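Local atomic coordinates of putative carboxynorspermidine decarboxylase protein (Sinorhizobium meliloti, PDB entry 3MT1), a protein that probably catalyses the pyridoxal 5'-phosphate-dependent decarboxylation of carboxynorspermidine and carboxyspermidine, yielding norspermidine and spermidine. Residues 238-243 and 320-325; 275-280 and 316-321; 155-160 and 191-196; 94-99 and 114-119. All blocks are in the same frame, centred on the assembly; numbering follows the deposited sequence.

Interaction 1. Residues 238-243 and 320-325. With SO4 (sulfate ion), chain D.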
loop_
_atom_site.group_PDB
_atom_site.type_symbol
_atom_site.label_atom_id
_atom_site.label_comp_id
_atom_site.label_asym_id
_atom_site.label_seq_id
_atom_site.Cartn_x
_atom_site.Cartn_y
_atom_site.Cartn_z
ATOM N N LYS B 238 -9.241 -18.179 6.050
ATOM C CA LYS B 238 -9.474 -19.251 5.052
ATOM C C LYS B 238 -10.781 -19.106 4.262
ATOM O O LYS B 238 -11.272 -20.078 3.673
ATOM C CB LYS B 238 -9.430 -20.634 5.729
ATOM C CG LYS B 238 -8.064 -20.981 6.312
ATOM C CD LYS B 238 -8.154 -22.245 7.148
ATOM C CE LYS B 238 -7.576 -22.010 8.567
ATOM N NZ LYS B 238 -6.096 -21.716 8.564
ATOM N N SER B 239 -11.347 -17.908 4.257
ATOM C CA SER B 239 -12.635 -17.711 3.636
ATOM C C SER B 239 -12.500 -17.260 2.218
ATOM O O SER B 239 -13.430 -17.450 1.425
ATOM C CB SER B 239 -13.460 -16.660 4.365
ATOM O OG SER B 239 -13.048 -15.365 3.953
ATOM N N THR B 240 -11.368 -16.632 1.907
ATOM C CA THR B 240 -11.237 -15.881 0.673
ATOM C C THR B 240 -9.960 -16.244 -0.076
ATOM O O THR B 240 -8.940 -16.475 0.529
ATOM C CB THR B 240 -11.234 -14.373 1.008
ATOM O OG1 THR B 240 -12.434 -14.048 1.743
ATOM C CG2 THR B 240 -11.118 -13.483 -0.251
ATOM N N THR B 241 -10.020 -16.252 -1.405
ATOM C CA THR B 241 -8.830 -16.463 -2.233
ATOM C C THR B 241 -8.564 -15.263 -3.149
ATOM O O THR B 241 -9.487 -14.486 -3.445
ATOM C CB THR B 241 -8.981 -17.712 -3.104
ATOM O OG1 THR B 241 -10.224 -17.620 -3.829
ATOM C CG2 THR B 241 -8.978 -19.013 -2.233
ATOM N N LEU B 242 -7.308 -15.105 -3.582
ATOM C CA LEU B 242 -6.989 -14.188 -4.672
ATOM C C LEU B 242 -6.727 -15.011 -5.953
ATOM O O LEU B 242 -5.716 -15.702 -6.039
ATOM C CB LEU B 242 -5.780 -13.271 -4.327
ATOM C CG LEU B 242 -5.210 -12.346 -5.427
ATOM C CD1 LEU B 242 -6.275 -11.423 -6.063
ATOM C CD2 LEU B 242 -3.924 -11.539 -5.003
ATOM N N GLU B 243 -7.627 -14.920 -6.932
ATOM C CA GLU B 243 -7.509 -15.653 -8.184
ATOM C C GLU B 243 -6.621 -14.970 -9.237
ATOM O O GLU B 243 -6.883 -13.822 -9.606
ATOM C CB GLU B 243 -8.908 -15.887 -8.746
ATOM C CG GLU B 243 -9.845 -16.599 -7.757
ATOM C CD GLU B 243 -9.346 -17.985 -7.327
ATOM O OE1 GLU B 243 -8.837 -18.777 -8.178
ATOM O OE2 GLU B 243 -9.472 -18.290 -6.124
ATOM N N ASP B 320 -6.326 -17.892 1.669
ATOM C CA ASP B 320 -6.472 -17.029 2.830
ATOM C C ASP B 320 -6.107 -15.581 2.559
ATOM O O ASP B 320 -5.252 -15.019 3.233
ATOM C CB ASP B 320 -5.628 -17.537 3.993
ATOM C CG ASP B 320 -6.171 -17.074 5.323
ATOM O OD1 ASP B 320 -7.333 -16.593 5.327
ATOM O OD2 ASP B 320 -5.474 -17.207 6.355
ATOM N N ALA B 321 -6.766 -14.971 1.590
ATOM C CA ALA B 321 -6.414 -13.640 1.198
ATOM C C ALA B 321 -7.363 -12.529 1.661
ATOM O O ALA B 321 -7.292 -11.434 1.133
ATOM C CB ALA B 321 -6.253 -13.601 -0.310
ATOM N N ALA B 322 -8.226 -12.762 2.649
ATOM C CA ALA B 322 -9.209 -11.718 3.030
ATOM C C ALA B 322 -8.706 -10.632 3.993
ATOM O O ALA B 322 -9.125 -9.467 3.893
ATOM C CB ALA B 322 -10.500 -12.339 3.564
ATOM N N GLY B 323 -7.847 -11.001 4.939
ATOM C CA GLY B 323 -7.409 -10.073 5.965
ATOM C C GLY B 323 -6.261 -9.172 5.551
ATOM O O GLY B 323 -5.239 -9.643 4.984
ATOM N N TYR B 324 -6.407 -7.877 5.846
ATOM C CA TYR B 324 -5.318 -6.933 5.674
ATOM C C TYR B 324 -4.866 -6.914 4.208
ATOM O O TYR B 324 -3.712 -6.582 3.892
ATOM C CB TYR B 324 -4.143 -7.264 6.638
ATOM C CG TYR B 324 -4.536 -7.141 8.089
ATOM C CD1 TYR B 324 -4.719 -5.877 8.688
ATOM C CD2 TYR B 324 -4.807 -8.288 8.856
ATOM C CE1 TYR B 324 -5.132 -5.761 10.051
ATOM C CE2 TYR B 324 -5.208 -8.200 10.194
ATOM C CZ TYR B 324 -5.356 -6.945 10.786
ATOM O OH TYR B 324 -5.778 -6.892 12.102
ATOM N N THR B 325 -5.771 -7.288 3.312
ATOM C CA THR B 325 -5.453 -7.264 1.888
ATOM C C THR B 325 -6.292 -6.185 1.214
ATOM O O THR B 325 -5.773 -5.170 0.799
ATOM C CB THR B 325 -5.726 -8.612 1.242
ATOM O OG1 THR B 325 -7.100 -8.970 1.503
ATOM C CG2 THR B 325 -4.754 -9.697 1.805
HETATM S S SO4 D . -6.624 -9.343 14.410
HETATM O O1 SO4 D . -5.299 -9.817 14.785
HETATM O O2 SO4 D . -6.810 -9.411 12.971
HETATM O O3 SO4 D . -7.556 -10.262 15.074
HETATM O O4 SO4 D . -6.864 -7.978 14.899
#

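Interaction 2. Residues 275-280 and 316-321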
loop_
_atom_site.group_PDB
_atom_site.type_symbol
_atom_site.label_atom_id
_atom_site.label_comp_id
_atom_site.label_asym_id
_atom_site.label_seq_id
_atom_site.Cartn_x
_atom_site.Cartn_y
_atom_site.Cartn_z
ATOM N N GLU B 275 6.779 -12.013 3.923
ATOM C CA GLU B 275 6.278 -13.380 4.008
ATOM C C GLU B 275 5.825 -13.742 2.634
ATOM O O GLU B 275 5.743 -12.905 1.744
ATOM C CB GLU B 275 5.080 -13.524 4.980
ATOM C CG GLU B 275 5.389 -13.347 6.480
ATOM C CD GLU B 275 6.175 -14.519 7.121
ATOM O OE1 GLU B 275 6.390 -15.556 6.445
ATOM O OE2 GLU B 275 6.580 -14.394 8.309
ATOM N N THR B 276 5.441 -14.993 2.510
ATOM C CA THR B 276 5.090 -15.589 1.260
ATOM C C THR B 276 3.621 -15.973 1.285
ATOM O O THR B 276 3.070 -16.180 2.338
ATOM C CB THR B 276 5.887 -16.840 1.126
ATOM O OG1 THR B 276 5.598 -17.657 2.265
ATOM C CG2 THR B 276 7.424 -16.505 1.101
ATOM N N ALA B 277 2.999 -16.069 0.117
ATOM C CA ALA B 277 1.586 -16.383 0.027
ATOM C C ALA B 277 1.342 -17.883 0.170
ATOM O O ALA B 277 2.264 -18.634 0.490
ATOM C CB ALA B 277 0.996 -15.834 -1.276
ATOM N N LYS B 278 0.115 -18.340 -0.041
ATOM C CA LYS B 278 -0.137 -19.783 0.078
ATOM C C LYS B 278 -0.872 -20.396 -1.098
ATOM O O LYS B 278 -1.835 -19.807 -1.601
ATOM C CB LYS B 278 -0.885 -20.102 1.359
ATOM C CG LYS B 278 -0.026 -20.056 2.578
ATOM C CD LYS B 278 -0.892 -20.102 3.832
ATOM C CE LYS B 278 -1.412 -18.724 4.199
ATOM N NZ LYS B 278 -0.327 -17.724 3.952
ATOM N N VAL B 279 -0.423 -21.592 -1.487
ATOM C CA VAL B 279 -0.991 -22.358 -2.573
ATOM C C VAL B 279 -1.387 -23.774 -2.098
ATOM O O VAL B 279 -0.901 -24.264 -1.070
ATOM C CB VAL B 279 -0.012 -22.375 -3.761
ATOM C CG1 VAL B 279 -0.590 -23.105 -4.921
ATOM C CG2 VAL B 279 0.279 -20.925 -4.200
ATOM N N LEU B 280 -2.302 -24.408 -2.835
ATOM C CA LEU B 280 -2.759 -25.768 -2.541
ATOM C C LEU B 280 -2.823 -26.609 -3.805
ATOM O O LEU B 280 -3.194 -26.114 -4.862
ATOM C CB LEU B 280 -4.147 -25.774 -1.905
ATOM C CG LEU B 280 -4.402 -25.187 -0.523
ATOM C CD1 LEU B 280 -5.889 -25.320 -0.220
ATOM C CD2 LEU B 280 -3.563 -25.831 0.571
ATOM N N ILE B 316 -4.050 -19.695 -10.889
ATOM C CA ILE B 316 -3.498 -19.932 -9.550
ATOM C C ILE B 316 -4.329 -19.189 -8.482
ATOM O O ILE B 316 -4.664 -18.026 -8.677
ATOM C CB ILE B 316 -2.010 -19.466 -9.507
ATOM C CG1 ILE B 316 -1.107 -20.462 -10.261
ATOM C CG2 ILE B 316 -1.502 -19.244 -8.051
ATOM C CD1 ILE B 316 0.259 -19.903 -10.619
ATOM N N SER B 317 -4.652 -19.860 -7.379
ATOM C CA SER B 317 -5.444 -19.276 -6.285
ATOM C C SER B 317 -4.617 -19.042 -5.005
ATOM O O SER B 317 -4.276 -19.985 -4.307
ATOM C CB SER B 317 -6.637 -20.189 -5.915
ATOM O OG SER B 317 -7.235 -20.776 -7.052
ATOM N N PHE B 318 -4.318 -17.799 -4.657
ATOM C CA PHE B 318 -3.670 -17.594 -3.362
ATOM C C PHE B 318 -4.677 -17.735 -2.259
ATOM O O PHE B 318 -5.740 -17.148 -2.289
ATOM C CB PHE B 318 -2.855 -16.299 -3.319
ATOM C CG PHE B 318 -1.734 -16.312 -4.305
ATOM C CD1 PHE B 318 -0.699 -17.220 -4.171
ATOM C CD2 PHE B 318 -1.752 -15.481 -5.427
ATOM C CE1 PHE B 318 0.336 -17.280 -5.106
ATOM C CE2 PHE B 318 -0.725 -15.515 -6.374
ATOM C CZ PHE B 318 0.324 -16.431 -6.213
ATOM N N GLN B 319 -4.329 -18.544 -1.291
ATOM C CA GLN B 319 -5.258 -18.913 -0.236
ATOM C C GLN B 319 -5.256 -17.877 0.878
ATOM O O GLN B 319 -4.297 -17.099 1.021
ATOM C CB GLN B 319 -4.900 -20.303 0.324
ATOM C CG GLN B 319 -4.898 -21.409 -0.720
ATOM C CD GLN B 319 -6.262 -21.625 -1.378
ATOM O OE1 GLN B 319 -7.306 -21.746 -0.711
ATOM N NE2 GLN B 319 -6.256 -21.669 -2.701
ATOM N N ASP B 320 -6.326 -17.892 1.669
ATOM C CA ASP B 320 -6.472 -17.029 2.830
ATOM C C ASP B 320 -6.107 -15.581 2.559
ATOM O O ASP B 320 -5.252 -15.019 3.233
ATOM C CB ASP B 320 -5.628 -17.537 3.993
ATOM C CG ASP B 320 -6.171 -17.074 5.323
ATOM O OD1 ASP B 320 -7.333 -16.593 5.327
ATOM O OD2 ASP B 320 -5.474 -17.207 6.355
ATOM N N ALA B 321 -6.766 -14.971 1.590
ATOM C CA ALA B 321 -6.414 -13.640 1.198
ATOM C C ALA B 321 -7.363 -12.529 1.661
ATOM O O ALA B 321 -7.292 -11.434 1.133
ATOM C CB ALA B 321 -6.253 -13.601 -0.310
HETATM O O HOH W 1 -1.813 -16.270 0.445
#

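Interaction 3. Residues 155-160 and 191-196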
loop_
_atom_site.group_PDB
_atom_site.type_symbol
_atom_site.label_atom_id
_atom_site.label_comp_id
_atom_site.label_asym_id
_atom_site.label_seq_id
_atom_site.Cartn_x
_atom_site.Cartn_y
_atom_site.Cartn_z
ATOM N N ARG B 155 -14.550 8.902 35.380
ATOM C CA ARG B 155 -14.829 9.397 34.038
ATOM C C ARG B 155 -14.894 8.268 33.014
ATOM O O ARG B 155 -15.321 8.479 31.881
ATOM C CB ARG B 155 -13.774 10.422 33.614
ATOM C CG ARG B 155 -13.338 11.366 34.718
ATOM C CD ARG B 155 -12.413 12.429 34.191
ATOM N NE ARG B 155 -13.147 13.499 33.528
ATOM C CZ ARG B 155 -12.585 14.532 32.902
ATOM N NH1 ARG B 155 -11.258 14.652 32.830
ATOM N NH2 ARG B 155 -13.358 15.453 32.331
ATOM N N ILE B 156 -14.451 7.075 33.389
ATOM C CA ILE B 156 -14.576 5.925 32.488
ATOM C C ILE B 156 -15.518 4.872 33.058
ATOM O O ILE B 156 -16.163 5.096 34.054
ATOM C CB ILE B 156 -13.216 5.292 32.122
ATOM C CG1 ILE B 156 -12.459 4.920 33.402
ATOM C CG2 ILE B 156 -12.433 6.214 31.168
ATOM C CD1 ILE B 156 -10.928 4.946 33.284
ATOM N N ASN B 157 -15.530 3.709 32.433
ATOM C CA ASN B 157 -16.600 2.748 32.560
ATOM C C ASN B 157 -16.103 1.370 32.045
ATOM O O ASN B 157 -16.738 0.333 32.264
ATOM C CB ASN B 157 -17.738 3.304 31.707
ATOM C CG ASN B 157 -18.844 2.344 31.484
ATOM O OD1 ASN B 157 -19.146 2.026 30.350
ATOM N ND2 ASN B 157 -19.515 1.930 32.542
ATOM N N GLY B 158 -14.949 1.392 31.372
ATOM C CA GLY B 158 -14.458 0.243 30.646
ATOM C C GLY B 158 -12.984 0.304 30.318
ATOM O O GLY B 158 -12.373 1.373 30.314
ATOM N N PHE B 159 -12.410 -0.862 30.055
ATOM C CA PHE B 159 -11.027 -0.928 29.616
ATOM C C PHE B 159 -10.923 -1.691 28.323
ATOM O O PHE B 159 -11.731 -2.583 28.035
ATOM C CB PHE B 159 -10.146 -1.627 30.643
ATOM C CG PHE B 159 -10.053 -0.920 31.957
ATOM C CD1 PHE B 159 -9.684 0.417 32.020
ATOM C CD2 PHE B 159 -10.298 -1.600 33.128
ATOM C CE1 PHE B 159 -9.587 1.066 33.233
ATOM C CE2 PHE B 159 -10.194 -0.957 34.358
ATOM C CZ PHE B 159 -9.844 0.375 34.414
HETATM N N MSE B 160 -9.917 -1.318 27.543
HETATM C CA MSE B 160 -9.524 -2.083 26.382
HETATM C C MSE B 160 -8.131 -2.638 26.648
HETATM O O MSE B 160 -7.290 -1.932 27.191
HETATM C CB MSE B 160 -9.534 -1.217 25.133
HETATM C CG MSE B 160 -9.236 -2.016 23.891
HETATM SE SE MSE B 160 -8.102 -1.057 22.640
HETATM C CE MSE B 160 -9.511 -0.318 21.553
ATOM N N VAL B 191 -15.151 -1.542 36.937
ATOM C CA VAL B 191 -15.789 -1.024 35.730
ATOM C C VAL B 191 -16.819 -2.018 35.269
ATOM O O VAL B 191 -16.966 -3.076 35.872
ATOM C CB VAL B 191 -14.789 -0.738 34.590
ATOM C CG1 VAL B 191 -13.812 0.329 35.003
ATOM C CG2 VAL B 191 -14.056 -1.987 34.180
ATOM N N ASP B 192 -17.546 -1.706 34.203
ATOM C CA ASP B 192 -18.560 -2.649 33.808
ATOM C C ASP B 192 -18.430 -3.256 32.423
ATOM O O ASP B 192 -19.278 -4.038 32.031
ATOM C CB ASP B 192 -19.973 -2.140 34.139
ATOM C CG ASP B 192 -20.296 -0.879 33.448
ATOM O OD1 ASP B 192 -19.809 -0.757 32.319
ATOM O OD2 ASP B 192 -21.008 -0.020 34.021
ATOM N N TRP B 193 -17.335 -2.968 31.713
ATOM C CA TRP B 193 -17.018 -3.717 30.483
ATOM C C TRP B 193 -15.541 -3.725 30.149
ATOM O O TRP B 193 -14.814 -2.796 30.483
ATOM C CB TRP B 193 -17.824 -3.237 29.274
ATOM C CG TRP B 193 -17.606 -1.803 28.924
ATOM C CD1 TRP B 193 -18.362 -0.758 29.332
ATOM C CD2 TRP B 193 -16.556 -1.243 28.096
ATOM N NE1 TRP B 193 -17.866 0.424 28.801
ATOM C CE2 TRP B 193 -16.758 0.155 28.054
ATOM C CE3 TRP B 193 -15.469 -1.789 27.400
ATOM C CZ2 TRP B 193 -15.926 1.023 27.354
ATOM C CZ3 TRP B 193 -14.629 -0.918 26.694
ATOM C CH2 TRP B 193 -14.872 0.478 26.677
ATOM N N VAL B 194 -15.123 -4.782 29.459
ATOM C CA VAL B 194 -13.732 -4.990 29.047
ATOM C C VAL B 194 -13.690 -5.541 27.640
ATOM O O VAL B 194 -14.470 -6.428 27.290
ATOM C CB VAL B 194 -13.013 -6.024 29.939
ATOM C CG1 VAL B 194 -11.607 -6.278 29.421
ATOM C CG2 VAL B 194 -12.928 -5.529 31.358
ATOM N N SER B 195 -12.782 -5.018 26.834
ATOM C CA SER B 195 -12.565 -5.559 25.520
ATOM C C SER B 195 -11.224 -6.239 25.513
ATOM O O SER B 195 -10.177 -5.613 25.812
ATOM C CB SER B 195 -12.566 -4.469 24.466
ATOM O OG SER B 195 -11.624 -4.814 23.449
ATOM N N LEU B 196 -11.241 -7.515 25.166
ATOM C CA LEU B 196 -10.008 -8.264 25.157
ATOM C C LEU B 196 -9.276 -8.217 23.826
ATOM O O LEU B 196 -8.289 -8.910 23.673
ATOM C CB LEU B 196 -10.249 -9.703 25.599
ATOM C CG LEU B 196 -10.660 -9.814 27.060
ATOM C CD1 LEU B 196 -11.096 -11.260 27.378
ATOM C CD2 LEU B 196 -9.529 -9.310 27.966
#

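Interaction 4. Residues 94-99 and 114-119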
loop_
_atom_site.group_PDB
_atom_site.type_symbol
_atom_site.label_atom_id
_atom_site.label_comp_id
_atom_site.label_asym_id
_atom_site.label_seq_id
_atom_site.Cartn_x
_atom_site.Cartn_y
_atom_site.Cartn_z
ATOM N N ASP B 94 -21.038 3.942 20.027
ATOM C CA ASP B 94 -21.679 3.638 21.312
ATOM C C ASP B 94 -20.677 3.606 22.445
ATOM O O ASP B 94 -20.986 3.916 23.583
ATOM C CB ASP B 94 -22.364 2.288 21.222
ATOM C CG ASP B 94 -23.518 2.312 20.260
ATOM O OD1 ASP B 94 -24.377 3.203 20.416
ATOM O OD2 ASP B 94 -23.561 1.467 19.341
ATOM N N LYS B 95 -19.463 3.215 22.121
ATOM C CA LYS B 95 -18.379 3.253 23.051
ATOM C C LYS B 95 -17.227 3.934 22.345
ATOM O O LYS B 95 -17.092 3.858 21.099
ATOM C CB LYS B 95 -18.040 1.837 23.525
ATOM C CG LYS B 95 -19.164 1.281 24.413
ATOM C CD LYS B 95 -18.804 -0.021 25.098
ATOM C CE LYS B 95 -19.961 -0.644 25.887
ATOM N NZ LYS B 95 -21.079 -1.029 24.962
ATOM N N ILE B 96 -16.424 4.646 23.135
ATOM C CA ILE B 96 -15.236 5.316 22.619
ATOM C C ILE B 96 -14.110 4.964 23.560
ATOM O O ILE B 96 -14.315 4.872 24.765
ATOM C CB ILE B 96 -15.430 6.854 22.489
ATOM C CG1 ILE B 96 -14.267 7.467 21.686
ATOM C CG2 ILE B 96 -15.575 7.510 23.834
ATOM C CD1 ILE B 96 -14.480 8.929 21.310
ATOM N N ILE B 97 -12.938 4.715 22.999
ATOM C CA ILE B 97 -11.788 4.325 23.774
ATOM C C ILE B 97 -10.622 5.241 23.480
ATOM O O ILE B 97 -10.378 5.639 22.323
ATOM C CB ILE B 97 -11.424 2.881 23.498
ATOM C CG1 ILE B 97 -12.569 2.004 24.003
ATOM C CG2 ILE B 97 -10.083 2.501 24.156
ATOM C CD1 ILE B 97 -13.041 0.997 22.999
ATOM N N PHE B 98 -9.933 5.613 24.558
ATOM C CA PHE B 98 -8.820 6.532 24.462
ATOM C C PHE B 98 -7.577 5.818 24.832
ATOM O O PHE B 98 -7.593 4.922 25.690
ATOM C CB PHE B 98 -8.998 7.742 25.350
ATOM C CG PHE B 98 -10.293 8.450 25.139
ATOM C CD1 PHE B 98 -10.420 9.397 24.135
ATOM C CD2 PHE B 98 -11.404 8.159 25.946
ATOM C CE1 PHE B 98 -11.630 10.054 23.934
ATOM C CE2 PHE B 98 -12.595 8.803 25.758
ATOM C CZ PHE B 98 -12.711 9.755 24.740
ATOM N N ASN B 99 -6.501 6.241 24.171
ATOM C CA ASN B 99 -5.193 5.626 24.278
ATOM C C ASN B 99 -4.463 5.989 25.569
ATOM O O ASN B 99 -3.587 5.257 26.025
ATOM C CB ASN B 99 -4.349 6.017 23.064
ATOM C CG ASN B 99 -3.147 5.114 22.878
ATOM O OD1 ASN B 99 -3.301 3.921 22.614
ATOM N ND2 ASN B 99 -1.942 5.678 23.013
ATOM N N ILE B 114 -21.866 9.086 25.767
ATOM C CA ILE B 114 -21.685 7.675 25.522
ATOM C C ILE B 114 -20.696 7.124 26.524
ATOM O O ILE B 114 -20.038 7.901 27.234
ATOM C CB ILE B 114 -21.195 7.398 24.067
ATOM C CG1 ILE B 114 -19.937 8.220 23.752
ATOM C CG2 ILE B 114 -22.335 7.653 23.037
ATOM C CD1 ILE B 114 -19.242 7.825 22.484
ATOM N N ALA B 115 -20.608 5.793 26.578
ATOM C CA ALA B 115 -19.691 5.064 27.462
ATOM C C ALA B 115 -18.220 5.291 27.050
ATOM O O ALA B 115 -17.887 5.195 25.872
ATOM C CB ALA B 115 -20.026 3.559 27.460
ATOM N N ARG B 116 -17.356 5.604 28.014
ATOM C CA ARG B 116 -15.976 5.905 27.725
ATOM C C ARG B 116 -15.100 4.816 28.308
ATOM O O ARG B 116 -15.386 4.277 29.390
ATOM C CB ARG B 116 -15.602 7.292 28.272
ATOM C CG ARG B 116 -16.330 8.465 27.547
ATOM C CD ARG B 116 -16.301 9.796 28.316
ATOM N NE ARG B 116 -16.667 9.645 29.730
ATOM C CZ ARG B 116 -17.908 9.537 30.201
ATOM N NH1 ARG B 116 -18.969 9.557 29.390
ATOM N NH2 ARG B 116 -18.095 9.399 31.500
ATOM N N GLY B 117 -14.042 4.488 27.574
ATOM C CA GLY B 117 -13.089 3.453 27.952
ATOM C C GLY B 117 -11.666 3.941 27.840
ATOM O O GLY B 117 -11.396 5.008 27.291
ATOM N N LEU B 118 -10.735 3.168 28.380
ATOM C CA LEU B 118 -9.337 3.559 28.380
ATOM C C LEU B 118 -8.552 2.319 28.014
ATOM O O LEU B 118 -8.858 1.239 28.494
ATOM C CB LEU B 118 -8.937 4.083 29.775
ATOM C CG LEU B 118 -7.497 4.593 29.972
ATOM C CD1 LEU B 118 -7.338 6.040 29.492
ATOM C CD2 LEU B 118 -7.024 4.473 31.416
ATOM N N ARG B 119 -7.553 2.457 27.154
ATOM C CA ARG B 119 -6.694 1.318 26.853
ATOM C C ARG B 119 -5.652 1.088 27.933
ATOM O O ARG B 119 -4.997 2.020 28.408
ATOM C CB ARG B 119 -5.980 1.500 25.525
ATOM C CG ARG B 119 -5.318 0.236 25.066
ATOM C CD ARG B 119 -4.573 0.423 23.793
ATOM N NE ARG B 119 -4.012 -0.847 23.339
ATOM C CZ ARG B 119 -3.588 -1.080 22.103
ATOM N NH1 ARG B 119 -3.667 -0.121 21.175
ATOM N NH2 ARG B 119 -3.096 -2.275 21.793
#

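Interaction 1. Residues 238-243 and 320-325
Two hydrogen bonds tie the start of strand 240-251 to the loop that follows strand 315-318. Lys-238 N donates to Asp-320 OD1 over 2.6 Å, reaching the oxygen from above the carboxylate plane. Asp-320 turns the chain in a left-handed backbone conformation, and its side chain, with CG anti to the backbone N (chi1 -156°), then reaches the Lys-238 amide. The second bond is purely backbone: Ala-321 N points almost straight at Thr-240 O, 2.8 Å away. An alanine in place of Asp-320 would remove the carboxylate and would probably loosen the turn around Lys-238, leaving its amide without this acceptor.

Lys-238 NZ and Asp-320 OD2 are 5.1 Å apart, not in contact, though their opposite charges may attract weakly.

Van der Waals packing completes the contact. Ala-322 CB lies against Thr-240, 3.2 Å from the hydroxyl OG1 and close to CB as well; the purely apolar touch is Ala-321 CB on Leu-242 CB at 4.1 Å.

Hydroxyls brace each segment internally: Thr-240 OG1 donates to Ser-239 OG, and Thr-325 OG1 donates to Ala-321 O across a very short 2.5 Å, curling the loop back on itself.

Further along that loop, Tyr-324 OH donates to sulfate O2 at 2.9 Å. The same ion is held by the backbone N atoms of Gly-199, Gly-232 and Glu-233, a setting consistent with the cofactor-phosphate site of the class-II Orn/Lys/Arg decarboxylases, where a tyrosine and glycine-rich loops of the barrel grip the phosphate.

Interaction 2. Residues 275-280 and 316-321
Phe-318 and Gln-319 both set CG anti to the carbonyl carbon, with chi1 of -63° and -58°, yet their side chains serve different ends. The Phe-318 ring is placed beside Ala-277 and Val-279, whereas Gln-319 bends again at chi2 (-62°), so that its amide folds back and NE2 donates to Ser-317 O, 3.1 Å away. The bend exposes the aliphatic part of Gln-319 to Leu-280, which crosses it at about a right angle with CG 3.8 Å from Gln-319 CG.

One direct hydrogen bond joins the backbones. Gln-319 N donates to Lys-278 O at 2.8 Å, nearly straight and in the plane of the carbonyl. The same oxygen lies at the edge of the Phe-318 ring and receives a CA-H...O contact from Phe-318 CA at 3.4 Å, so a single acceptor faces both residues. A water spans the next gap, accepting from Lys-278 N (2.9 Å) and donating to Gln-319 O (2.7 Å), which extends the pairing without direct contact.

Around the Phe-318 ring the packing is apolar. Ala-277 CB meets CD1 at 3.6 Å, Val-279 CG2 lies 3.8 Å from CE1 with its side chain running alongside, and Ile-316 CG2 covers one face.

The loop 275-280 thus lies across the end of strand 315-318 in the mixed sheet of the C-terminal domain. Ala-277 pairs by backbone with Phe-301 of strand 300-306, whose ring stacks on Phe-318, and Val-279 packs on Phe-304 and Phe-306, while strand 240-251 is the neighbour of strand 315-318 through the Leu-242 backbone.

Interaction 3. Residues 155-160 and 191-196
A beta-alpha-beta crossover of the TIM barrel, built from strand 158-160, helix 170-190 and strand 193-195, brings these two parallel strands together. Their axes run only 8° apart, and backbone bonds hold the register. Phe-159 N donates to Trp-193 O at 3.1 Å, and Ser-195 N donates to Phe-159 O at 2.9 Å, both in the plane of the accepting carbonyl. Asn-157 O takes a good bond from Asp-192 N (2.9 Å) and a weak one from Trp-193 N.

On the face carrying Phe-159 and Val-194, the Phe-159 ring crosses the Val-191 side chain, CE2 lying 3.9 Å from CG1. Leu-187 and Ile-188 of helix 170-190 also pack on Phe-159, so this is the side the helix covers.

On the face of Trp-193, Ser-195 and Met-160, the indole makes the main contact with Gly-158. Trp-193 CG occupies the crowded position between backbone N and carbonyl carbon, which lays the indole back over the neighbouring strand. Gly-158 CA sits over the centre of the six-membered ring at 3.5 Å, a CH-pi contact that leaves no room for a side chain at that residue. Replacing Trp-193 with an alanine would strip away the cover over Gly-158 and the indole N-H, and would probably leave the Asn-157 amide less firmly oriented.

That amide stands 70° from the indole plane, and NE1 donates to Asn-157 OD1 in a short but bent bond (131° at the hydrogen): the oxygen lies in the ring plane, 2.6 Å away, while the donor approaches from above the plane of the amide carbonyl.

Interaction 4. Residues 94-99 and 114-119
Lys-95 NZ is gripped three times: by a salt bridge to Glu-73, by a hydrogen bond with Tyr-228 OH and by a cation-pi contact with the Trp-193 ring. With CG anti to the carbonyl carbon (chi1 -69°), Lys-95 CG lies 3.9 Å from Ala-115 CB; the chain then runs extended to a bend at chi4 that carries NZ to its partners.

The backbones pair as parallel strands, zipped by four hydrogen bonds. Ile-96 N donates to Ala-115 O at 3.2 Å, and Gly-117 N returns to Ile-96 O at 2.8 Å. Further along, Phe-98 N reaches Gly-117 O at 3.2 Å from above the carbonyl plane, whereas Arg-119 N meets Phe-98 O almost along the C=O axis, 2.9 Å away. At Gly-117 a CB would be tight against Ile-97 CG1.

On the face of Ile-96 and Phe-98, Ile-96 CG2 touches Ile-114 CD1 and Arg-116 CG, both at 3.9 Å. The Phe-98 ring turns its edge to Gly-117 O and Arg-116 CG, its side chain running alongside that of Arg-116.

Helices cover that face of this barrel segment: Ile-96 and Ile-114 pack on helix 83-92, and Phe-98 on helix 101-107, the connection between the two strands. Strands 73-77 and 158-160 flank the pair.

The four contacts fall into two pairs at opposite sides of the chain's centre. Interactions 4 and 3 come first along the chain, their centres 8 Å apart, and belong to the closed parallel barrel, where strands 115-119 and 158-160 are neighbours; Met-160 N and Leu-118 O, and Arg-155 O and Arg-116 NE, link them. Interactions 1 and 2 are also 8 Å apart, share Asp-320 and Ala-321, and lie where strands 240-251 and 315-318 meet in the mixed sheet. Some 31 to 38 Å separates the centres of the two groups. One pair thus belongs to the barrel and the other to the mixed sheet, with no direct touch between them, while interaction 1 alone carries its loop to the sulfate on the barrel's glycine-rich loops.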